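Local coordinates for protein HepC.19480.a.B1 (Helicobacter pylori, PDB 6MTZ) that is of unknown function but is probably a metal-dependent phosphoesterase of the DHH/DHHA1 family, at residues 183-191 against 266-274; 243-254 against 277-286. All coordinates share one frame; numbering follows the deposited sequence. Where two conformers were deposited one is given.

Contact 1. Residues 183-191 against 266-274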
loop_
_atom_site.group_PDB
_atom_site.type_symbol
_atom_site.label_atom_id
_atom_site.label_comp_id
_atom_site.label_asym_id
_atom_site.label_seq_id
_atom_site.Cartn_x
_atom_site.Cartn_y
_atom_site.Cartn_z
ATOM N N GLU A 183 -8.630 -5.020 3.629
ATOM C CA GLU A 183 -8.583 -5.703 4.918
ATOM C C GLU A 183 -7.243 -5.560 5.634
ATOM O O GLU A 183 -7.195 -5.757 6.846
ATOM C CB GLU A 183 -8.909 -7.194 4.740
ATOM C CG GLU A 183 -10.367 -7.505 4.341
ATOM C CD GLU A 183 -10.645 -7.197 2.882
ATOM O OE1 GLU A 183 -9.664 -7.084 2.108
ATOM O OE2 GLU A 183 -11.834 -7.049 2.516
ATOM N N LEU A 184 -6.146 -5.281 4.918
ATOM C CA LEU A 184 -4.854 -4.982 5.540
ATOM C C LEU A 184 -4.533 -3.508 5.300
ATOM O O LEU A 184 -4.240 -3.103 4.162
ATOM C CB LEU A 184 -3.739 -5.874 4.986
ATOM C CG LEU A 184 -3.895 -7.401 5.109
ATOM C CD1 LEU A 184 -2.731 -8.123 4.435
ATOM C CD2 LEU A 184 -4.009 -7.858 6.577
ATOM N N ASN A 185 -4.569 -2.716 6.375
ATOM C CA ASN A 185 -4.250 -1.293 6.292
ATOM C C ASN A 185 -2.927 -1.069 5.568
ATOM O O ASN A 185 -1.890 -1.640 5.941
ATOM C CB ASN A 185 -4.179 -0.683 7.695
ATOM C CG ASN A 185 -3.869 0.806 7.665
ATOM O OD1 ASN A 185 -2.713 1.211 7.698
ATOM N ND2 ASN A 185 -4.915 1.630 7.615
ATOM N N ARG A 186 -2.972 -0.215 4.536
ATOM C CA ARG A 186 -1.812 -0.036 3.668
ATOM C C ARG A 186 -0.683 0.687 4.389
ATOM O O ARG A 186 0.493 0.333 4.216
ATOM C CB ARG A 186 -2.201 0.723 2.396
ATOM C CG ARG A 186 -1.054 0.831 1.379
ATOM C CD ARG A 186 -1.521 1.360 -0.008
ATOM N NE ARG A 186 -2.011 2.745 0.010
ATOM C CZ ARG A 186 -1.249 3.826 -0.181
ATOM N NH1 ARG A 186 0.055 3.702 -0.414
ATOM N NH2 ARG A 186 -1.789 5.037 -0.155
ATOM N N PHE A 187 -1.015 1.691 5.208
ATOM C CA PHE A 187 0.027 2.436 5.905
ATOM C C PHE A 187 0.772 1.544 6.888
ATOM O O PHE A 187 2.007 1.549 6.935
ATOM C CB PHE A 187 -0.550 3.637 6.660
ATOM C CG PHE A 187 0.512 4.445 7.371
ATOM C CD1 PHE A 187 0.918 4.122 8.653
ATOM C CD2 PHE A 187 1.157 5.478 6.717
ATOM C CE1 PHE A 187 1.934 4.843 9.284
ATOM C CE2 PHE A 187 2.158 6.198 7.341
ATOM C CZ PHE A 187 2.548 5.880 8.623
ATOM N N MET A 188 0.035 0.790 7.704
ATOM C CA MET A 188 0.686 0.018 8.752
ATOM C C MET A 188 1.375 -1.228 8.205
ATOM O O MET A 188 2.391 -1.650 8.761
ATOM C CB MET A 188 -0.330 -0.365 9.833
ATOM C CG MET A 188 -0.917 0.837 10.606
ATOM S SD MET A 188 0.293 1.788 11.539
ATOM C CE MET A 188 0.725 0.652 12.874
ATOM N N PHE A 189 0.852 -1.818 7.125
ATOM C CA PHE A 189 1.308 -3.121 6.627
ATOM C C PHE A 189 1.591 -3.043 5.127
ATOM O O PHE A 189 1.003 -3.759 4.323
ATOM C CB PHE A 189 0.273 -4.197 6.917
ATOM C CG PHE A 189 -0.367 -4.058 8.271
ATOM C CD1 PHE A 189 0.399 -4.151 9.416
ATOM C CD2 PHE A 189 -1.736 -3.844 8.393
ATOM C CE1 PHE A 189 -0.193 -4.035 10.681
ATOM C CE2 PHE A 189 -2.332 -3.725 9.638
ATOM C CZ PHE A 189 -1.558 -3.823 10.790
ATOM N N ASP A 190 2.546 -2.188 4.757
ATOM C CA ASP A 190 2.747 -1.861 3.349
ATOM C C ASP A 190 3.037 -3.108 2.517
ATOM O O ASP A 190 2.385 -3.354 1.494
ATOM C CB ASP A 190 3.883 -0.853 3.211
ATOM C CG ASP A 190 4.135 -0.486 1.778
ATOM O OD1 ASP A 190 3.298 0.232 1.190
ATOM O OD2 ASP A 190 5.159 -0.939 1.235
ATOM N N ASP A 191 3.986 -3.931 2.959
ATOM C CA ASP A 191 4.353 -5.100 2.166
ATOM C C ASP A 191 3.274 -6.170 2.204
ATOM O O ASP A 191 3.019 -6.832 1.193
ATOM C CB ASP A 191 5.680 -5.679 2.655
ATOM C CG ASP A 191 6.843 -4.777 2.361
ATOM O OD1 ASP A 191 6.721 -3.921 1.450
ATOM O OD2 ASP A 191 7.873 -4.916 3.050
ATOM N N GLY A 266 0.075 2.318 26.034
ATOM C CA GLY A 266 -0.803 2.169 24.896
ATOM C C GLY A 266 -0.035 1.839 23.639
ATOM O O GLY A 266 1.189 1.976 23.563
ATOM N N PHE A 267 -0.781 1.403 22.623
ATOM C CA PHE A 267 -0.248 1.064 21.311
ATOM C C PHE A 267 -0.865 2.023 20.307
ATOM O O PHE A 267 -2.095 2.146 20.241
ATOM C CB PHE A 267 -0.569 -0.392 20.953
ATOM C CG PHE A 267 0.000 -0.852 19.626
ATOM C CD1 PHE A 267 -0.520 -0.392 18.420
ATOM C CD2 PHE A 267 1.018 -1.792 19.585
ATOM C CE1 PHE A 267 -0.013 -0.826 17.218
ATOM C CE2 PHE A 267 1.528 -2.238 18.376
ATOM C CZ PHE A 267 1.007 -1.754 17.191
ATOM N N LEU A 268 -0.017 2.683 19.522
ATOM C CA LEU A 268 -0.437 3.730 18.596
ATOM C C LEU A 268 -0.335 3.230 17.161
ATOM O O LEU A 268 0.754 2.856 16.703
ATOM C CB LEU A 268 0.415 4.986 18.780
ATOM C CG LEU A 268 0.284 5.969 17.621
ATOM C CD1 LEU A 268 -1.054 6.650 17.675
ATOM C CD2 LEU A 268 1.406 6.985 17.676
ATOM N N SER A 269 -1.459 3.235 16.455
ATOM C CA SER A 269 -1.496 2.957 15.027
ATOM C C SER A 269 -1.941 4.218 14.289
ATOM O O SER A 269 -2.305 5.222 14.908
ATOM C CB SER A 269 -2.424 1.780 14.726
ATOM O OG SER A 269 -3.778 2.150 14.893
ATOM N N TYR A 270 -1.945 4.150 12.952
ATOM C CA TYR A 270 -2.213 5.322 12.119
ATOM C C TYR A 270 -3.019 4.933 10.896
ATOM O O TYR A 270 -2.637 4.003 10.182
ATOM C CB TYR A 270 -0.916 5.978 11.663
ATOM C CG TYR A 270 -1.075 7.224 10.824
ATOM C CD1 TYR A 270 -1.538 8.406 11.389
ATOM C CD2 TYR A 270 -0.695 7.241 9.481
ATOM C CE1 TYR A 270 -1.655 9.564 10.651
ATOM C CE2 TYR A 270 -0.807 8.411 8.716
ATOM C CZ TYR A 270 -1.290 9.566 9.309
ATOM O OH TYR A 270 -1.406 10.733 8.578
ATOM N N SER A 271 -4.120 5.652 10.661
ATOM C CA SER A 271 -5.056 5.492 9.541
ATOM C C SER A 271 -5.892 4.217 9.606
ATOM O O SER A 271 -6.563 3.879 8.621
ATOM C CB SER A 271 -4.347 5.550 8.179
ATOM O OG SER A 271 -3.696 4.317 7.876
ATOM N N MET A 272 -5.921 3.507 10.733
ATOM C CA MET A 272 -6.622 2.218 10.709
ATOM C C MET A 272 -8.140 2.354 10.734
ATOM O O MET A 272 -8.833 1.422 10.307
ATOM C CB MET A 272 -6.133 1.343 11.851
ATOM C CG MET A 272 -4.649 1.043 11.685
ATOM S SD MET A 272 -4.092 -0.466 12.478
ATOM C CE MET A 272 -4.917 -1.712 11.476
ATOM N N GLY A 273 -8.675 3.469 11.222
ATOM C CA GLY A 273 -10.093 3.782 11.023
ATOM C C GLY A 273 -10.970 3.259 12.159
ATOM O O GLY A 273 -10.889 3.756 13.285
ATOM N N GLY A 274 -11.825 2.285 11.848
ATOM C CA GLY A 274 -12.698 1.682 12.843
ATOM C C GLY A 274 -11.977 0.597 13.614
ATOM O O GLY A 274 -11.619 -0.439 13.045
HETATM O O HOH W 1 -7.559 0.173 7.666
HETATM O O HOH W 2 -3.398 3.399 5.298
#
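The ring of Phe187 lies against the edge of the Tyr270 ring, whose CD2 stands 3.4 Å above the Phe187 plane and over its centre. It is a T-shaped stack, with centroids 4.7 Å apart and planes at 68°. In both residues CG is anti to the backbone N (chi1 -179° for Phe187 and -178° for Tyr270), on the carbonyl side, and from there the rings meet. At the edge of the Phe187 ring, in its plane, comes Met188 SD; the Met188 chain, bent at chi2 and chi3, sets its CE against Ser269 CB, and Tyr270 N sends a weak hydrogen bond to SD. Met272 lies square across Met188, CG to CG at 3.9 Å, and brings its CE to Phe189 CE2 and Asn185 CB. The polar side of the contact centres on the Asn185 amide. ND2 donates to Ser271 OG at 3.0 Å, with the oxygen in the amide plane, while OD1 accepts from Met188 N at 2.8 Å, an Asx motif that fixes the amide's rotation. Ser271 OG in turn donates to Tyr270 O at 2.6 Å and accepts from water 2, which is held by Phe187 N; water 1 links Asn185 ND2 to Met272 O. Helix 341-353 adds Tyr341 against the Phe187 side chain and Ile344 against that of Tyr270. The turn before helix 190-203 thus docks on the end of a C-terminal sheet strand, consistent with the two-domain DHH/DHHA1 fold, in which a cleft between the domains holds the active site.

Contact 2. Residues 243-254 against 277-286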
loop_
_atom_site.group_PDB
_atom_site.type_symbol
_atom_site.label_atom_id
_atom_site.label_comp_id
_atom_site.label_asym_id
_atom_site.label_seq_id
_atom_site.Cartn_x
_atom_site.Cartn_y
_atom_site.Cartn_z
ATOM N N SER A 243 -9.277 -8.705 11.374
ATOM C CA SER A 243 -8.706 -8.165 12.610
ATOM C C SER A 243 -7.629 -9.090 13.158
ATOM O O SER A 243 -6.603 -8.618 13.649
ATOM C CB SER A 243 -9.802 -7.908 13.652
ATOM O OG SER A 243 -10.751 -8.961 13.687
ATOM N N ASN A 244 -7.802 -10.404 13.006
ATOM C CA ASN A 244 -6.767 -11.334 13.445
ATOM C C ASN A 244 -5.496 -11.199 12.621
ATOM O O ASN A 244 -4.392 -11.183 13.175
ATOM C CB ASN A 244 -7.281 -12.764 13.401
ATOM C CG ASN A 244 -7.187 -13.422 14.744
ATOM O OD1 ASN A 244 -6.101 -13.830 15.169
ATOM N ND2 ASN A 244 -8.310 -13.494 15.448
ATOM N N ALA A 245 -5.627 -11.129 11.294
ATOM C CA ALA A 245 -4.451 -10.933 10.457
ATOM C C ALA A 245 -3.721 -9.641 10.834
ATOM O O ALA A 245 -2.487 -9.620 10.915
ATOM C CB ALA A 245 -4.853 -10.931 8.979
ATOM N N GLN A 246 -4.465 -8.564 11.108
ATOM C CA GLN A 246 -3.825 -7.287 11.421
ATOM C C GLN A 246 -3.172 -7.305 12.798
ATOM O O GLN A 246 -2.021 -6.874 12.946
ATOM C CB GLN A 246 -4.839 -6.154 11.292
ATOM C CG GLN A 246 -5.196 -5.925 9.824
ATOM C CD GLN A 246 -6.128 -4.760 9.591
ATOM O OE1 GLN A 246 -5.746 -3.740 8.991
ATOM N NE2 GLN A 246 -7.373 -4.911 10.034
ATOM N N THR A 247 -3.881 -7.801 13.821
ATOM C CA THR A 247 -3.295 -7.841 15.161
ATOM C C THR A 247 -1.994 -8.643 15.179
ATOM O O THR A 247 -1.030 -8.257 15.858
ATOM C CB THR A 247 -4.285 -8.417 16.183
ATOM O OG1 THR A 247 -4.676 -9.738 15.797
ATOM C CG2 THR A 247 -5.524 -7.540 16.289
ATOM N N HIS A 248 -1.937 -9.764 14.441
ATOM C CA HIS A 248 -0.699 -10.537 14.381
ATOM C C HIS A 248 0.446 -9.694 13.834
ATOM O O HIS A 248 1.566 -9.730 14.362
ATOM C CB HIS A 248 -0.862 -11.793 13.526
ATOM C CG HIS A 248 0.412 -12.571 13.366
ATOM N ND1 HIS A 248 1.254 -12.418 12.282
ATOM C CD2 HIS A 248 1.000 -13.494 14.166
ATOM C CE1 HIS A 248 2.295 -13.222 12.415
ATOM N NE2 HIS A 248 2.165 -13.885 13.551
ATOM N N LEU A 249 0.175 -8.921 12.780
ATOM C CA LEU A 249 1.194 -8.017 12.257
ATOM C C LEU A 249 1.483 -6.882 13.232
ATOM O O LEU A 249 2.627 -6.426 13.318
ATOM C CB LEU A 249 0.764 -7.475 10.897
ATOM C CG LEU A 249 0.577 -8.575 9.845
ATOM C CD1 LEU A 249 0.006 -7.999 8.544
ATOM C CD2 LEU A 249 1.900 -9.291 9.570
ATOM N N LEU A 250 0.474 -6.428 13.989
ATOM C CA LEU A 250 0.725 -5.389 14.985
ATOM C C LEU A 250 1.571 -5.914 16.135
ATOM O O LEU A 250 2.400 -5.168 16.684
ATOM C CB LEU A 250 -0.598 -4.817 15.523
ATOM C CG LEU A 250 -1.461 -3.986 14.566
ATOM C CD1 LEU A 250 -2.744 -3.554 15.247
ATOM C CD2 LEU A 250 -0.687 -2.780 14.028
ATOM N N SER A 251 1.379 -7.188 16.513
ATOM C CA SER A 251 2.100 -7.746 17.660
ATOM C C SER A 251 3.603 -7.695 17.445
ATOM O O SER A 251 4.363 -7.586 18.411
ATOM C CB SER A 251 1.652 -9.186 17.931
ATOM O OG SER A 251 0.341 -9.216 18.457
ATOM N N LEU A 252 4.048 -7.730 16.188
ATOM C CA LEU A 252 5.469 -7.602 15.901
ATOM C C LEU A 252 5.971 -6.166 15.976
ATOM O O LEU A 252 7.170 -5.945 15.791
ATOM C CB LEU A 252 5.774 -8.168 14.515
ATOM C CG LEU A 252 5.058 -9.451 14.075
ATOM C CD1 LEU A 252 5.486 -9.798 12.660
ATOM C CD2 LEU A 252 5.321 -10.615 15.018
ATOM N N LYS A 253 5.097 -5.188 16.235
ATOM C CA LYS A 253 5.454 -3.771 16.231
ATOM C C LYS A 253 5.408 -3.152 17.622
ATOM O O LYS A 253 5.445 -1.921 17.743
ATOM C CB LYS A 253 4.515 -2.995 15.291
ATOM C CG LYS A 253 4.649 -3.319 13.796
ATOM C CD LYS A 253 3.555 -2.610 12.981
ATOM C CE LYS A 253 3.577 -3.012 11.527
ATOM N NZ LYS A 253 4.762 -2.436 10.853
ATOM N N LYS A 254 5.326 -3.976 18.674
ATOM C CA LYS A 254 5.049 -3.462 20.013
ATOM C C LYS A 254 6.089 -2.442 20.448
ATOM O O LYS A 254 5.761 -1.452 21.111
ATOM C CB LYS A 254 4.978 -4.613 21.025
ATOM C CG LYS A 254 3.761 -5.510 20.847
ATOM C CD LYS A 254 3.562 -6.470 22.010
ATOM C CE LYS A 254 4.565 -7.614 21.996
ATOM N NZ LYS A 254 4.244 -8.624 23.039
ATOM N N VAL A 277 -13.190 -3.805 16.876
ATOM C CA VAL A 277 -12.808 -5.215 16.815
ATOM C C VAL A 277 -11.295 -5.359 16.930
ATOM O O VAL A 277 -10.785 -6.196 17.685
ATOM C CB VAL A 277 -13.333 -5.863 15.523
ATOM C CG1 VAL A 277 -13.130 -7.402 15.569
ATOM C CG2 VAL A 277 -14.800 -5.493 15.292
ATOM N N LEU A 278 -10.558 -4.521 16.195
ATOM C CA LEU A 278 -9.103 -4.627 16.168
ATOM C C LEU A 278 -8.509 -4.441 17.557
ATOM O O LEU A 278 -7.717 -5.267 18.027
ATOM C CB LEU A 278 -8.528 -3.584 15.203
ATOM C CG LEU A 278 -7.002 -3.577 15.167
ATOM C CD1 LEU A 278 -6.517 -4.742 14.319
ATOM C CD2 LEU A 278 -6.469 -2.269 14.651
ATOM N N ALA A 279 -8.861 -3.336 18.217
ATOM C CA ALA A 279 -8.259 -3.012 19.503
ATOM C C ALA A 279 -8.681 -4.009 20.575
ATOM O O ALA A 279 -7.864 -4.408 21.411
ATOM C CB ALA A 279 -8.630 -1.585 19.910
ATOM N N ASN A 280 -9.947 -4.433 20.560
ATOM C CA ASN A 280 -10.387 -5.434 21.524
ATOM C C ASN A 280 -9.546 -6.702 21.407
ATOM O O ASN A 280 -9.101 -7.256 22.418
ATOM C CB ASN A 280 -11.871 -5.748 21.327
ATOM C CG ASN A 280 -12.448 -6.593 22.464
ATOM O OD1 ASN A 280 -12.770 -6.070 23.528
ATOM N ND2 ASN A 280 -12.577 -7.902 22.241
ATOM N N LEU A 281 -9.289 -7.155 20.178
ATOM C CA LEU A 281 -8.469 -8.348 19.981
ATOM C C LEU A 281 -7.010 -8.094 20.352
ATOM O O LEU A 281 -6.370 -8.952 20.968
ATOM C CB LEU A 281 -8.579 -8.818 18.532
ATOM C CG LEU A 281 -7.840 -10.094 18.164
ATOM C CD1 LEU A 281 -8.295 -11.264 19.069
ATOM C CD2 LEU A 281 -8.104 -10.399 16.701
ATOM N N PHE A 282 -6.460 -6.928 19.988
ATOM C CA PHE A 282 -5.069 -6.652 20.336
ATOM C C PHE A 282 -4.883 -6.642 21.844
ATOM O O PHE A 282 -3.920 -7.210 22.373
ATOM C CB PHE A 282 -4.591 -5.311 19.765
ATOM C CG PHE A 282 -3.146 -5.029 20.093
ATOM C CD1 PHE A 282 -2.794 -4.382 21.264
ATOM C CD2 PHE A 282 -2.133 -5.486 19.260
ATOM C CE1 PHE A 282 -1.462 -4.164 21.577
ATOM C CE2 PHE A 282 -0.804 -5.276 19.570
ATOM C CZ PHE A 282 -0.468 -4.622 20.730
ATOM N N LEU A 283 -5.776 -5.948 22.547
ATOM C CA LEU A 283 -5.650 -5.839 23.992
ATOM C C LEU A 283 -5.832 -7.187 24.670
ATOM O O LEU A 283 -5.167 -7.464 25.673
ATOM C CB LEU A 283 -6.654 -4.813 24.515
ATOM C CG LEU A 283 -6.344 -3.393 24.031
ATOM C CD1 LEU A 283 -7.467 -2.405 24.348
ATOM C CD2 LEU A 283 -5.020 -2.907 24.618
ATOM N N THR A 284 -6.684 -8.056 24.124
ATOM C CA THR A 284 -6.818 -9.391 24.700
ATOM C C THR A 284 -5.539 -10.202 24.502
ATOM O O THR A 284 -5.016 -10.799 25.452
ATOM C CB THR A 284 -8.018 -10.118 24.093
ATOM O OG1 THR A 284 -9.214 -9.367 24.339
ATOM C CG2 THR A 284 -8.165 -11.489 24.709
ATOM N N GLN A 285 -5.019 -10.228 23.273
ATOM C CA GLN A 285 -3.804 -10.982 22.978
ATOM C C GLN A 285 -2.568 -10.386 23.646
ATOM O O GLN A 285 -1.564 -11.091 23.813
ATOM C CB GLN A 285 -3.578 -11.050 21.460
ATOM C CG GLN A 285 -4.611 -11.840 20.654
ATOM C CD GLN A 285 -4.350 -11.753 19.149
ATOM O OE1 GLN A 285 -3.535 -10.950 18.695
ATOM N NE2 GLN A 285 -5.042 -12.581 18.376
ATOM N N ASN A 286 -2.602 -9.108 24.015
ATOM C CA ASN A 286 -1.438 -8.418 24.563
ATOM C C ASN A 286 -1.851 -7.711 25.840
ATOM O O ASN A 286 -1.940 -6.478 25.886
ATOM C CB ASN A 286 -0.855 -7.442 23.543
ATOM C CG ASN A 286 -0.408 -8.138 22.281
ATOM O OD1 ASN A 286 0.710 -8.652 22.204
ATOM N ND2 ASN A 286 -1.290 -8.186 21.292
#
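Thr247 and Leu278 run antiparallel alongside one another, Thr247 CG2 meeting Leu278 CD1 at 3.6 Å, and each is a knob in the other helix's hole. Thr247 sits among Leu278, Leu281, Phe282 and Gln285; Leu278 sits among Ser243, Gln246, Thr247 and Leu250. Leu250 meets Leu278 tip to tip, CD1 to CD2 at 4.0 Å, whereas Leu281 is set perpendicular to both Asn244 and Thr247, pressing its CD2 on Asn244 ND2 at 3.3 Å. Helices 243-251 and 277-285 pack in this way with axes 9.2 Å apart at closest, crossing at -50°. Helix 276-285 is the connection of a beta-alpha-beta unit, between the parallel neighbours 264-270 and 291-295, and Tyr292 of the latter strand packs on both Leu250 and Leu278. Further along, Phe282 turns its edge to Ser251 N and Lys254 CG, while Asn286 ND2 sits above the Phe282 ring, nearer its rim than its centre. That amide is held by an in-plane bond from ND2 to Phe282 O at 3.0 Å and reaches across weakly from ND2 to Ser251 OG at 3.4 Å. Ser251 OG itself donates to Thr247 O, from above the carbonyl plane.

Contacts 1 and 2 lie with centres about 11 Å apart, and each contact's two segments are interleaved with the other's in sequence. Helix 238-251 and the turn after it join them: Gln246 OE1 probably accepts a hydrogen bond from Asn185 N at 3.0 Å, and Lys253 NZ is 3.3 Å from Met188 O, a weak hydrogen bond. Phe189 packs on Gln246, Leu249 and Leu250, so the helix meets 183-191 as well as helix 276-285. Strand 264-270 leads into that second helix, and the rings of Phe267 and Phe282 meet. Tyr292, which packs in contact 2, also touches Met272. Contact 1 probably lies at the junction of the two domains, as the Arg186–Glu45 salt bridge suggests; contact 2 lies within the probable DHHA1 domain.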